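Local structure of aminotransferase (Paracoccus denitrificans, 4GRX) at residues Arg215-Glu218 / Asp219-Arg223. The protein is a class III omega-aminotransferase that probably uses a pyridoxal phosphate cofactor to move amino groups between amines and carbonyl compounds. Sequence-based numbering, arbitrary orientation.
Sequences RELE and DTITR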
loop_
_atom_site.group_PDB
_atom_site.type_symbol
_atom_site.label_atom_id
_atom_site.label_comp_id
_atom_site.label_asym_id
_atom_site.label_seq_id
_atom_site.Cartn_x
_atom_site.Cartn_y
_atom_site.Cartn_z
ATOM N N ARG A 215 -9.721 -25.447 -22.410
ATOM C CA ARG A 215 -10.472 -26.573 -21.898
ATOM C C ARG A 215 -10.352 -26.647 -20.378
ATOM O O ARG A 215 -11.351 -26.851 -19.687
ATOM C CB ARG A 215 -9.945 -27.843 -22.560
ATOM C CG ARG A 215 -10.791 -29.089 -22.393
ATOM C CD ARG A 215 -10.456 -30.114 -23.473
ATOM N NE ARG A 215 -9.040 -30.490 -23.493
ATOM C CZ ARG A 215 -8.239 -30.385 -24.562
ATOM N NH1 ARG A 215 -8.708 -29.920 -25.724
ATOM N NH2 ARG A 215 -6.964 -30.761 -24.478
ATOM N N GLU A 216 -9.140 -26.473 -19.861
ATOM C CA GLU A 216 -8.893 -26.525 -18.413
ATOM C C GLU A 216 -9.696 -25.447 -17.681
ATOM O O GLU A 216 -10.201 -25.687 -16.577
ATOM C CB GLU A 216 -7.393 -26.402 -18.083
ATOM C CG GLU A 216 -7.093 -26.207 -16.595
ATOM C CD GLU A 216 -5.810 -25.414 -16.300
ATOM O OE1 GLU A 216 -5.720 -24.195 -16.591
ATOM O OE2 GLU A 216 -4.874 -26.009 -15.738
ATOM N N LEU A 217 -9.813 -24.267 -18.286
ATOM C CA LEU A 217 -10.577 -23.195 -17.662
ATOM C C LEU A 217 -12.041 -23.588 -17.575
ATOM O O LEU A 217 -12.659 -23.472 -16.512
ATOM C CB LEU A 217 -10.422 -21.861 -18.410
ATOM C CG LEU A 217 -11.412 -20.722 -18.122
ATOM C CD1 LEU A 217 -11.480 -20.366 -16.644
ATOM C CD2 LEU A 217 -11.071 -19.488 -18.943
ATOM N N GLU A 218 -12.590 -24.065 -18.689
ATOM C CA GLU A 218 -13.987 -24.444 -18.725
ATOM C C GLU A 218 -14.318 -25.521 -17.697
ATOM O O GLU A 218 -15.379 -25.470 -17.060
ATOM C CB GLU A 218 -14.388 -24.895 -20.114
ATOM C CG GLU A 218 -15.898 -24.931 -20.303
ATOM C CD GLU A 218 -16.292 -24.351 -21.633
ATOM O OE1 GLU A 218 -15.386 -23.889 -22.364
ATOM O OE2 GLU A 218 -17.492 -24.353 -21.950
ATOM N N ASP A 219 -13.414 -26.489 -17.548
ATOM C CA ASP A 219 -13.543 -27.528 -16.540
ATOM C C ASP A 219 -13.579 -26.923 -15.137
ATOM O O ASP A 219 -14.402 -27.318 -14.299
ATOM C CB ASP A 219 -12.393 -28.528 -16.656
ATOM C CG ASP A 219 -12.521 -29.460 -17.870
ATOM O OD1 ASP A 219 -13.550 -29.480 -18.590
ATOM O OD2 ASP A 219 -11.563 -30.213 -18.100
ATOM N N THR A 220 -12.708 -25.957 -14.883
ATOM C CA THR A 220 -12.698 -25.280 -13.599
ATOM C C THR A 220 -14.036 -24.575 -13.357
ATOM O O THR A 220 -14.616 -24.672 -12.270
ATOM C CB THR A 220 -11.545 -24.275 -13.525
ATOM O OG1 THR A 220 -10.329 -24.975 -13.762
ATOM C CG2 THR A 220 -11.474 -23.610 -12.153
ATOM N N ILE A 221 -14.531 -23.894 -14.388
ATOM C CA ILE A 221 -15.798 -23.192 -14.291
ATOM C C ILE A 221 -16.951 -24.166 -14.020
ATOM O O ILE A 221 -17.837 -23.847 -13.226
ATOM C CB ILE A 221 -16.078 -22.288 -15.516
ATOM C CG1 ILE A 221 -15.106 -21.108 -15.523
ATOM C CG2 ILE A 221 -17.502 -21.751 -15.470
ATOM C CD1 ILE A 221 -15.076 -20.352 -16.829
ATOM N N THR A 222 -16.931 -25.335 -14.675
ATOM C CA THR A 222 -17.905 -26.411 -14.440
ATOM C C THR A 222 -17.794 -26.972 -13.015
ATOM O O THR A 222 -18.795 -27.261 -12.381
ATOM C CB THR A 222 -17.725 -27.550 -15.478
ATOM O OG1 THR A 222 -17.934 -27.031 -16.794
ATOM C CG2 THR A 222 -18.697 -28.690 -15.253
ATOM N N ARG A 223 -16.563 -27.113 -12.530
ATOM C CA ARG A 223 -16.261 -27.699 -11.221
ATOM C C ARG A 223 -16.769 -26.776 -10.102
ATOM O O ARG A 223 -17.403 -27.219 -9.146
ATOM C CB ARG A 223 -14.730 -27.894 -11.125
ATOM C CG ARG A 223 -14.193 -28.856 -10.076
ATOM C CD ARG A 223 -12.668 -28.802 -9.986
ATOM N NE ARG A 223 -12.207 -27.611 -9.255
ATOM C CZ ARG A 223 -11.161 -26.844 -9.597
ATOM N NH1 ARG A 223 -10.437 -27.122 -10.674
ATOM N NH2 ARG A 223 -10.851 -25.778 -8.867
#
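Leu217 and Ile221 meet one turn apart on the buried face of the amphipathic helix 206-224, which lies on the outside of the pyridoxal-phosphate transaminase fold. CD1 of Leu217 comes to 3.6 Å from CD1 of Ile221, the two side chains crossing at a slant. Ile221 carries CG1 beside its own backbone N (chi1 -69°), and this branch also touches the Leu217 carbonyl oxygen, CG1 to O 3.5 Å. Both side chains pack on Ile257 of helix 250-260.

Next to this apolar patch, Thr220 is buried against Leu191 of the edge strand 188-191. Its OG1 donates to Glu216 O at 2.9 Å, while the Thr220 N-H makes the usual i to i+4 bond to the same oxygen; the two donors approach from opposite faces of the carbonyl plane. A valine here has no hydroxyl to donate and would probably leave Glu216 O with the backbone N-H alone of this pair. Both glutamates find partners outside the helix, Glu216 OE2 at Thr192 N and Glu218 OE2 at the hydroxyl of Tyr261.

The other face is loose and open to solvent. Arg215 and Asp219 sit one turn apart there, yet NE of Arg215 and OD2 of Asp219 remain 6.0 Å from each other, too far for a salt bridge. Exposed Thr222 repeats the hydroxyl-to-carbonyl bond less squarely: its OG1 stands 3.0 Å from Glu218 O, 37° out of the carbonyl plane.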